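Local coordinates for high affinity transport system protein p37 (Mycoplasma hyorhinis, PDB 3EKI) that serves as the extracytoplasmic, thiamine diphosphate-binding lipoprotein of a high-affinity transport system and probably delivers this cofactor for uptake, at residues A[257-266]-A[303-311]; A[292-300]-A[322-332]. All coordinates share one frame; numbering follows the deposited sequence.

How the contacts relate
The two contacts show how chemistry follows position round one sheet. Contact 1 is buried and reaches the ligand: helix 256-269 packs on strand 304-308, an inner strand of a mixed sheet, through an aromatic ring and a lysine-glutamate pair beside the diphosphate. Contact 2 lies farther out, where the loop 292-300 meets the turns of 322-332 that lead into strand 331-337, an outermost strand of the same sheet. There a backbone bond, water bridges, a surface salt bridge and apolar packing join the segments, and a calcium ion binds the second of them alone. The contacts meet at Ala293, whose CB packs on Ala305 and Ser307, and at Phe324, whose CZ touches Ser311 OG.

Contact 1. Residues A[257-266]-A[303-311]; sequences SKFKLEETIL and HIAFSEEGS. With TPP (thiamine diphosphate), chain B.
The ring of Phe306 lies against helix 257-266 with Glu262 over one face, CB standing 3.5 Å from the ring centroid and only 3° off the normal. Two groups come to its edge: the backbone O of Lys258, 3.5 Å from CD2, and the methyl CD1 of Leu266, near CZ. The glutamate chain bends at chi2 (87°), which lays its carboxylate almost parallel to the ring, the planes 8° apart. Its OE2 reaches back to 2.6 Å from the O of Ser257; strand 217-223 adds a weak hydrogen bond from Met218 N.

Nearer the ligand, Lys258 turns its amine inward through bends at chi3 and chi4. NZ forms a salt bridge with Glu308 OE1 at 2.8 Å, meeting it from above the carboxylate plane, and donates to O1A of thiamine diphosphate (2.7 Å) and weakly to its O3B. Ser257 grips O1B twice, through its backbone N and through OG, the latter at 2.7 Å.

One lysine thus reaches both phosphates, firmly at O1A and weakly at O3B, while the helix start supplies a backbone N-H and a hydroxyl to the terminal phosphate. Glu308 probably helps to position the amine and temper its charge, tying the strand to the anion site through Lys258.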
loop_
_atom_site.group_PDB
_atom_site.type_symbol
_atom_site.label_atom_id
_atom_site.label_comp_id
_atom_site.label_asym_id
_atom_site.label_seq_id
_atom_site.Cartn_x
_atom_site.Cartn_y
_atom_site.Cartn_z
ATOM N N SER A 257 -2.938 -3.687 5.330
ATOM C CA SER A 257 -1.869 -3.048 6.088
ATOM C C SER A 257 -2.356 -2.229 7.280
ATOM O O SER A 257 -1.481 -1.747 8.034
ATOM C CB SER A 257 -1.010 -2.145 5.204
ATOM O OG SER A 257 -1.729 -1.052 4.687
ATOM N N LYS A 258 -3.635 -2.025 7.474
ATOM C CA LYS A 258 -4.159 -1.292 8.634
ATOM C C LYS A 258 -5.103 -2.153 9.455
ATOM O O LYS A 258 -5.806 -1.682 10.355
ATOM C CB LYS A 258 -4.794 0.025 8.189
ATOM C CG LYS A 258 -3.751 0.963 7.592
ATOM C CD LYS A 258 -4.380 2.044 6.726
ATOM C CE LYS A 258 -4.784 1.487 5.377
ATOM N NZ LYS A 258 -3.650 1.550 4.432
ATOM N N PHE A 259 -5.075 -3.448 9.171
ATOM C CA PHE A 259 -5.939 -4.375 9.910
ATOM C C PHE A 259 -5.475 -5.833 9.852
ATOM O O PHE A 259 -5.007 -6.358 10.812
ATOM C CB PHE A 259 -7.425 -4.275 9.485
ATOM C CG PHE A 259 -8.389 -4.810 10.515
ATOM C CD1 PHE A 259 -8.609 -6.141 10.616
ATOM C CD2 PHE A 259 -8.994 -3.990 11.408
ATOM C CE1 PHE A 259 -9.466 -6.646 11.565
ATOM C CE2 PHE A 259 -9.818 -4.468 12.319
ATOM C CZ PHE A 259 -10.055 -5.822 12.393
ATOM N N LYS A 260 -5.593 -6.498 8.720
ATOM C CA LYS A 260 -5.391 -7.931 8.655
ATOM C C LYS A 260 -3.944 -8.342 8.876
ATOM O O LYS A 260 -3.712 -9.342 9.571
ATOM C CB LYS A 260 -5.905 -8.504 7.310
ATOM C CG LYS A 260 -7.384 -8.273 7.107
ATOM C CD LYS A 260 -7.846 -8.668 5.710
ATOM C CE LYS A 260 -9.162 -9.428 5.748
ATOM N NZ LYS A 260 -10.322 -8.519 5.520
ATOM N N LEU A 261 -2.950 -7.648 8.346
ATOM C CA LEU A 261 -1.569 -8.103 8.538
ATOM C C LEU A 261 -1.174 -7.994 10.005
ATOM O O LEU A 261 -0.432 -8.847 10.494
ATOM C CB LEU A 261 -0.595 -7.323 7.659
ATOM C CG LEU A 261 -0.755 -7.648 6.169
ATOM C CD1 LEU A 261 -0.003 -6.619 5.331
ATOM C CD2 LEU A 261 -0.255 -9.045 5.871
ATOM N N GLU A 262 -1.636 -6.944 10.666
ATOM C CA GLU A 262 -1.332 -6.774 12.093
ATOM C C GLU A 262 -2.105 -7.794 12.928
ATOM O O GLU A 262 -1.563 -8.308 13.906
ATOM C CB GLU A 262 -1.638 -5.342 12.550
ATOM C CG GLU A 262 -0.741 -4.295 11.933
ATOM C CD GLU A 262 -1.156 -3.734 10.589
ATOM O OE1 GLU A 262 -2.157 -4.203 10.012
ATOM O OE2 GLU A 262 -0.454 -2.793 10.145
ATOM N N GLU A 263 -3.370 -8.049 12.558
ATOM C CA GLU A 263 -4.126 -9.101 13.238
ATOM C C GLU A 263 -3.360 -10.407 13.240
ATOM O O GLU A 263 -3.251 -11.114 14.252
ATOM C CB GLU A 263 -5.496 -9.289 12.578
ATOM C CG GLU A 263 -6.248 -10.555 13.003
ATOM C CD GLU A 263 -7.605 -10.570 12.346
ATOM O OE1 GLU A 263 -8.640 -10.667 13.011
ATOM O OE2 GLU A 263 -7.644 -10.462 11.091
ATOM N N THR A 264 -2.780 -10.808 12.103
ATOM C CA THR A 264 -1.977 -12.012 12.005
ATOM C C THR A 264 -0.783 -11.998 12.965
ATOM O O THR A 264 -0.540 -12.997 13.655
ATOM C CB THR A 264 -1.433 -12.193 10.568
ATOM O OG1 THR A 264 -2.550 -12.398 9.689
ATOM C CG2 THR A 264 -0.566 -13.426 10.429
ATOM N N ILE A 265 -0.039 -10.892 13.015
ATOM C CA ILE A 265 1.089 -10.837 13.957
ATOM C C ILE A 265 0.647 -11.007 15.420
ATOM O O ILE A 265 1.279 -11.746 16.180
ATOM C CB ILE A 265 1.840 -9.511 13.776
ATOM C CG1 ILE A 265 2.507 -9.366 12.392
ATOM C CG2 ILE A 265 2.883 -9.309 14.854
ATOM C CD1 ILE A 265 3.370 -10.541 11.982
ATOM N N LEU A 266 -0.430 -10.340 15.799
ATOM C CA LEU A 266 -0.988 -10.406 17.151
ATOM C C LEU A 266 -1.480 -11.788 17.489
ATOM O O LEU A 266 -1.259 -12.269 18.604
ATOM C CB LEU A 266 -2.110 -9.367 17.306
ATOM C CG LEU A 266 -1.689 -7.901 17.230
ATOM C CD1 LEU A 266 -2.868 -6.958 17.374
ATOM C CD2 LEU A 266 -0.642 -7.566 18.285
ATOM N N HIS A 303 -2.966 3.715 22.803
ATOM C CA HIS A 303 -1.505 3.656 22.804
ATOM C C HIS A 303 -0.888 2.713 21.789
ATOM O O HIS A 303 0.335 2.590 21.738
ATOM C CB HIS A 303 -0.991 3.235 24.199
ATOM C CG HIS A 303 -1.479 4.165 25.272
ATOM N ND1 HIS A 303 -2.703 4.026 25.870
ATOM C CD2 HIS A 303 -0.905 5.254 25.845
ATOM C CE1 HIS A 303 -2.874 4.989 26.783
ATOM N NE2 HIS A 303 -1.792 5.750 26.781
ATOM N N ILE A 304 -1.714 2.056 20.964
ATOM C CA ILE A 304 -1.241 1.162 19.919
ATOM C C ILE A 304 -1.895 1.568 18.605
ATOM O O ILE A 304 -3.066 1.957 18.667
ATOM C CB ILE A 304 -1.551 -0.287 20.309
ATOM C CG1 ILE A 304 -0.877 -0.680 21.640
ATOM C CG2 ILE A 304 -1.201 -1.263 19.205
ATOM C CD1 ILE A 304 -1.633 -1.781 22.349
ATOM N N ALA A 305 -1.179 1.517 17.495
ATOM C CA ALA A 305 -1.815 1.833 16.221
ATOM C C ALA A 305 -1.234 1.017 15.077
ATOM O O ALA A 305 -0.052 0.666 15.059
ATOM C CB ALA A 305 -1.704 3.307 15.873
ATOM N N PHE A 306 -2.111 0.709 14.109
ATOM C CA PHE A 306 -1.684 0.023 12.901
ATOM C C PHE A 306 -1.483 1.013 11.757
ATOM O O PHE A 306 -2.283 1.941 11.657
ATOM C CB PHE A 306 -2.741 -0.986 12.480
ATOM C CG PHE A 306 -3.126 -2.050 13.482
ATOM C CD1 PHE A 306 -2.296 -2.338 14.563
ATOM C CD2 PHE A 306 -4.301 -2.767 13.311
ATOM C CE1 PHE A 306 -2.676 -3.328 15.458
ATOM C CE2 PHE A 306 -4.674 -3.723 14.219
ATOM C CZ PHE A 306 -3.842 -4.026 15.281
ATOM N N SER A 307 -0.456 0.764 10.943
ATOM C CA SER A 307 -0.326 1.550 9.716
ATOM C C SER A 307 0.485 0.793 8.695
ATOM O O SER A 307 1.084 -0.252 8.951
ATOM C CB SER A 307 0.341 2.897 9.984
ATOM O OG SER A 307 1.738 2.711 10.102
ATOM N N GLU A 308 0.511 1.366 7.478
ATOM C CA GLU A 308 1.481 0.920 6.506
ATOM C C GLU A 308 2.888 1.112 7.057
ATOM O O GLU A 308 3.146 2.136 7.688
ATOM C CB GLU A 308 1.341 1.756 5.223
ATOM C CG GLU A 308 -0.048 1.881 4.644
ATOM C CD GLU A 308 -0.826 3.068 5.149
ATOM O OE1 GLU A 308 -1.723 3.527 4.390
ATOM O OE2 GLU A 308 -0.565 3.553 6.279
ATOM N N GLU A 309 3.759 0.162 6.802
ATOM C CA GLU A 309 5.169 0.351 7.131
ATOM C C GLU A 309 5.655 1.654 6.509
ATOM O O GLU A 309 5.490 1.925 5.325
ATOM C CB GLU A 309 6.005 -0.824 6.670
ATOM C CG GLU A 309 7.488 -0.616 6.948
ATOM C CD GLU A 309 8.376 -1.701 6.393
ATOM O OE1 GLU A 309 8.402 -1.915 5.155
ATOM O OE2 GLU A 309 9.073 -2.329 7.218
ATOM N N GLY A 310 6.295 2.490 7.320
ATOM C CA GLY A 310 6.924 3.698 6.832
ATOM C C GLY A 310 6.004 4.755 6.271
ATOM O O GLY A 310 6.478 5.550 5.448
ATOM N N SER A 311 4.749 4.806 6.705
ATOM C CA SER A 311 3.791 5.793 6.224
ATOM C C SER A 311 4.296 7.212 6.430
ATOM O O SER A 311 3.931 8.131 5.695
ATOM C CB SER A 311 2.451 5.570 6.925
ATOM O OG SER A 311 2.536 5.577 8.320
HETATM N "N1'" TPP B . 4.102 6.056 -1.494
HETATM C "C2'" TPP B . 3.513 7.198 -1.925
HETATM C CM2 TPP B . 4.376 8.249 -2.630
HETATM N "N3'" TPP B . 2.195 7.401 -1.748
HETATM C "C4'" TPP B . 1.435 6.406 -1.218
HETATM N "N4'" TPP B . 0.116 6.595 -1.133
HETATM C "C5'" TPP B . 2.031 5.242 -0.713
HETATM C "C6'" TPP B . 3.405 5.110 -0.871
HETATM C "C7'" TPP B . 1.281 4.098 -0.013
HETATM N N3 TPP B . 0.761 3.035 -0.890
HETATM C C2 TPP B . 0.359 3.210 -2.149
HETATM S S1 TPP B . -0.150 1.676 -2.815
HETATM C C5 TPP B . 0.178 0.839 -1.316
HETATM C C4 TPP B . 0.552 1.784 -0.381
HETATM C CM4 TPP B . 1.131 1.382 0.993
HETATM C C6 TPP B . -0.110 -0.647 -1.075
HETATM C C7 TPP B . -1.610 -0.878 -0.879
HETATM O O7 TPP B . -2.037 -0.198 0.320
HETATM P PA TPP B . -3.528 0.260 0.626
HETATM O O1A TPP B . -3.503 1.197 1.775
HETATM O O2A TPP B . -4.175 0.802 -0.617
HETATM O O3A TPP B . -4.371 -1.038 0.927
HETATM P PB TPP B . -4.544 -1.758 2.353
HETATM O O1B TPP B . -3.217 -2.249 2.843
HETATM O O2B TPP B . -5.540 -2.946 2.045
HETATM O O3B TPP B . -5.286 -0.781 3.361
#

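Contact 2. Residues A[292-300]-A[322-332]; sequences SADTLGTLD and KPFETKANEKM. With CA (calcium ion), chain E.
Asp294 and Gly297, the two residues of 292-300 most deeply covered here, meet the turns of 322-332 in different ways. Asp294 uses both backbone and side chain. Its O accepts a hydrogen bond from Phe324 N (2.9 Å), and its CB sits over the centre of the Phe324 ring, 3.6 Å from the centroid and 7° off the normal. With chi1 at 59°, CG is tucked between backbone N and carbonyl carbon, and OD2 crosses Pro323 near its CB. Tyr187 and Phe182 add edge-to-face contacts to the same ring.

Gly297 presents bare backbone to Glu325: its CA-H points at Glu325 O, with CA only 3.1 Å from that oxygen, an approach made possible by the absence of a side chain on this face. A water ties the strip together, donating to Asp294 O and Glu325 O and accepting weakly from Gly297 N. A second water accepts from Lys327 N and lies near Gly297 O and Glu330 OE1.

Met332, third in buried area, runs extended beyond CG until its methyl CE touches Ala293 O at 3.2 Å and Leu296 CD2 at 4.1 Å; CE also lies in plane at the edge of the Phe324 ring. At the exposed end, Lys327 NZ makes a salt bridge to Asp300 OD2 (2.6 Å), from the syn side but tilted out of the carboxylate plane.

Beyond this seam the chain curls round a calcium ion bound by Thr326 OG1, Lys327 O, Glu330 O and two waters. The type I turn from Lys327 to Glu330 brings the two carbonyl oxygens together, and Thr326 OG1 joins them from the residue before, making a compact calcium-binding loop leading into the edge strand 331-337, packed beside the 3-10 segment 293-298.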
loop_
_atom_site.group_PDB
_atom_site.type_symbol
_atom_site.label_atom_id
_atom_site.label_comp_id
_atom_site.label_asym_id
_atom_site.label_seq_id
_atom_site.Cartn_x
_atom_site.Cartn_y
_atom_site.Cartn_z
ATOM N N SER A 292 -6.425 6.865 11.789
ATOM C CA SER A 292 -5.075 6.772 11.257
ATOM C C SER A 292 -4.041 6.818 12.371
ATOM O O SER A 292 -4.213 7.567 13.324
ATOM C CB SER A 292 -4.837 7.924 10.272
ATOM O OG SER A 292 -3.505 7.930 9.787
ATOM N N ALA A 293 -2.977 6.052 12.238
ATOM C CA ALA A 293 -1.898 6.024 13.211
ATOM C C ALA A 293 -1.281 7.397 13.389
ATOM O O ALA A 293 -0.766 7.737 14.464
ATOM C CB ALA A 293 -0.874 4.987 12.808
ATOM N N ASP A 294 -1.342 8.271 12.380
ATOM C CA ASP A 294 -0.672 9.558 12.636
ATOM C C ASP A 294 -1.470 10.440 13.594
ATOM O O ASP A 294 -0.950 11.511 13.945
ATOM C CB ASP A 294 -0.311 10.291 11.360
ATOM C CG ASP A 294 -1.442 10.634 10.433
ATOM O OD1 ASP A 294 -2.618 10.608 10.842
ATOM O OD2 ASP A 294 -1.159 10.930 9.245
ATOM N N THR A 295 -2.634 10.038 14.072
ATOM C CA THR A 295 -3.371 10.725 15.105
ATOM C C THR A 295 -3.219 10.089 16.485
ATOM O O THR A 295 -3.831 10.588 17.426
ATOM C CB THR A 295 -4.885 10.825 14.832
ATOM O OG1 THR A 295 -5.473 9.516 14.864
ATOM C CG2 THR A 295 -5.084 11.408 13.449
ATOM N N LEU A 296 -2.432 9.039 16.587
ATOM C CA LEU A 296 -2.306 8.361 17.890
ATOM C C LEU A 296 -1.934 9.301 19.034
ATOM O O LEU A 296 -2.424 9.099 20.147
ATOM C CB LEU A 296 -1.260 7.257 17.782
ATOM C CG LEU A 296 -1.059 6.381 19.029
ATOM C CD1 LEU A 296 -2.364 5.722 19.426
ATOM C CD2 LEU A 296 0.020 5.361 18.734
ATOM N N GLY A 297 -1.072 10.268 18.734
ATOM C CA GLY A 297 -0.593 11.178 19.758
ATOM C C GLY A 297 -1.649 12.068 20.356
ATOM O O GLY A 297 -1.415 12.654 21.429
ATOM N N THR A 298 -2.807 12.201 19.712
ATOM C CA THR A 298 -3.871 13.073 20.163
ATOM C C THR A 298 -4.867 12.368 21.060
ATOM O O THR A 298 -5.771 13.005 21.595
ATOM C CB THR A 298 -4.650 13.702 18.976
ATOM O OG1 THR A 298 -5.418 12.715 18.272
ATOM C CG2 THR A 298 -3.650 14.290 18.001
ATOM N N LEU A 299 -4.726 11.053 21.221
ATOM C CA LEU A 299 -5.759 10.302 21.917
ATOM C C LEU A 299 -5.242 9.691 23.206
ATOM O O LEU A 299 -4.438 8.750 23.149
ATOM C CB LEU A 299 -6.253 9.185 20.988
ATOM C CG LEU A 299 -6.785 9.725 19.650
ATOM C CD1 LEU A 299 -6.944 8.588 18.659
ATOM C CD2 LEU A 299 -8.084 10.477 19.867
ATOM N N ASP A 300 -5.685 10.204 24.351
ATOM C CA ASP A 300 -5.032 9.760 25.586
ATOM C C ASP A 300 -5.382 8.339 25.975
ATOM O O ASP A 300 -4.642 7.730 26.766
ATOM C CB ASP A 300 -5.368 10.779 26.680
ATOM C CG ASP A 300 -4.687 12.103 26.366
ATOM O OD1 ASP A 300 -3.776 12.157 25.508
ATOM O OD2 ASP A 300 -5.065 13.120 26.984
ATOM N N LYS A 322 -0.789 18.093 11.640
ATOM C CA LYS A 322 0.189 17.780 12.682
ATOM C C LYS A 322 0.429 16.289 12.852
ATOM O O LYS A 322 0.317 15.699 13.940
ATOM C CB LYS A 322 -0.332 18.455 13.956
ATOM C CG LYS A 322 -0.261 19.977 13.865
ATOM C CD LYS A 322 -1.643 20.604 13.762
ATOM C CE LYS A 322 -1.591 22.112 13.548
ATOM N NZ LYS A 322 -2.223 22.871 14.672
ATOM N N PRO A 323 0.804 15.604 11.778
ATOM C CA PRO A 323 0.917 14.140 11.798
ATOM C C PRO A 323 2.046 13.632 12.703
ATOM O O PRO A 323 3.170 14.137 12.688
ATOM C CB PRO A 323 1.274 13.771 10.356
ATOM C CG PRO A 323 1.865 15.025 9.790
ATOM C CD PRO A 323 1.194 16.166 10.482
ATOM N N PHE A 324 1.695 12.609 13.473
ATOM C CA PHE A 324 2.558 11.892 14.392
ATOM C C PHE A 324 2.930 12.747 15.611
ATOM O O PHE A 324 3.781 12.343 16.417
ATOM C CB PHE A 324 3.806 11.378 13.662
ATOM C CG PHE A 324 3.500 10.403 12.542
ATOM C CD1 PHE A 324 3.196 9.084 12.830
ATOM C CD2 PHE A 324 3.514 10.843 11.237
ATOM C CE1 PHE A 324 2.891 8.210 11.793
ATOM C CE2 PHE A 324 3.220 9.972 10.207
ATOM C CZ PHE A 324 2.903 8.662 10.490
ATOM N N GLU A 325 2.298 13.911 15.775
ATOM C CA GLU A 325 2.607 14.710 16.976
ATOM C C GLU A 325 2.182 13.990 18.243
ATOM O O GLU A 325 1.111 13.391 18.321
ATOM C CB GLU A 325 1.911 16.072 16.879
ATOM C CG GLU A 325 2.284 17.019 18.005
ATOM C CD GLU A 325 2.119 18.476 17.628
ATOM O OE1 GLU A 325 2.704 18.915 16.613
ATOM O OE2 GLU A 325 1.394 19.177 18.363
ATOM N N THR A 326 3.019 14.070 19.274
ATOM C CA THR A 326 2.770 13.520 20.597
ATOM C C THR A 326 2.983 14.606 21.665
ATOM O O THR A 326 3.627 15.610 21.372
ATOM C CB THR A 326 3.709 12.353 20.964
ATOM O OG1 THR A 326 5.072 12.780 20.752
ATOM C CG2 THR A 326 3.524 11.124 20.083
ATOM N N LYS A 327 2.442 14.350 22.842
ATOM C CA LYS A 327 2.670 15.214 23.988
ATOM C C LYS A 327 4.172 15.264 24.259
ATOM O O LYS A 327 4.995 14.470 23.842
ATOM C CB LYS A 327 1.889 14.744 25.206
ATOM C CG LYS A 327 0.388 15.021 25.054
ATOM C CD LYS A 327 -0.396 14.179 26.044
ATOM C CE LYS A 327 -1.885 14.208 25.721
ATOM N NZ LYS A 327 -2.685 14.240 26.980
ATOM N N ALA A 328 4.516 16.310 25.003
ATOM C CA ALA A 328 5.887 16.636 25.291
ATOM C C ALA A 328 6.618 15.481 25.936
ATOM O O ALA A 328 7.750 15.199 25.522
ATOM C CB ALA A 328 5.914 17.846 26.226
ATOM N N ASN A 329 5.990 14.826 26.916
ATOM C CA ASN A 329 6.781 13.747 27.545
ATOM C C ASN A 329 6.400 12.357 27.060
ATOM O O ASN A 329 6.682 11.340 27.715
ATOM C CB ASN A 329 6.648 13.850 29.064
ATOM C CG ASN A 329 5.316 13.321 29.549
ATOM O OD1 ASN A 329 4.309 13.543 28.882
ATOM N ND2 ASN A 329 5.357 12.636 30.687
ATOM N N GLU A 330 5.802 12.274 25.864
ATOM C CA GLU A 330 5.481 10.987 25.259
ATOM C C GLU A 330 6.218 10.839 23.938
ATOM O O GLU A 330 6.657 11.810 23.336
ATOM C CB GLU A 330 3.969 10.841 25.062
ATOM C CG GLU A 330 3.223 11.041 26.369
ATOM C CD GLU A 330 1.751 10.717 26.339
ATOM O OE1 GLU A 330 1.245 10.354 25.258
ATOM O OE2 GLU A 330 1.106 10.831 27.411
ATOM N N LYS A 331 6.381 9.606 23.493
ATOM C CA LYS A 331 7.010 9.256 22.260
ATOM C C LYS A 331 6.117 8.188 21.594
ATOM O O LYS A 331 5.446 7.406 22.246
ATOM C CB LYS A 331 8.402 8.648 22.410
ATOM C CG LYS A 331 9.383 9.272 23.368
ATOM C CD LYS A 331 10.734 8.581 23.270
ATOM C CE LYS A 331 10.714 7.209 23.935
ATOM N NZ LYS A 331 10.253 7.276 25.350
ATOM N N MET A 332 6.193 8.167 20.285
ATOM C CA MET A 332 5.622 7.127 19.450
ATOM C C MET A 332 6.741 6.367 18.757
ATOM O O MET A 332 7.652 6.979 18.182
ATOM C CB MET A 332 4.737 7.821 18.430
ATOM C CG MET A 332 3.681 6.995 17.761
ATOM S SD MET A 332 2.617 8.046 16.724
ATOM C CE MET A 332 2.130 6.795 15.531
HETATM CA CA CA E . 6.700 13.781 22.172
HETATM O O HOH W 1 -0.664 12.216 16.691
HETATM O O HOH W 2 0.973 11.980 22.986
HETATM O O HOH W 3 -1.487 10.891 24.275
HETATM O O HOH W 4 8.564 14.589 23.223
HETATM O O HOH W 5 8.140 12.829 20.599
#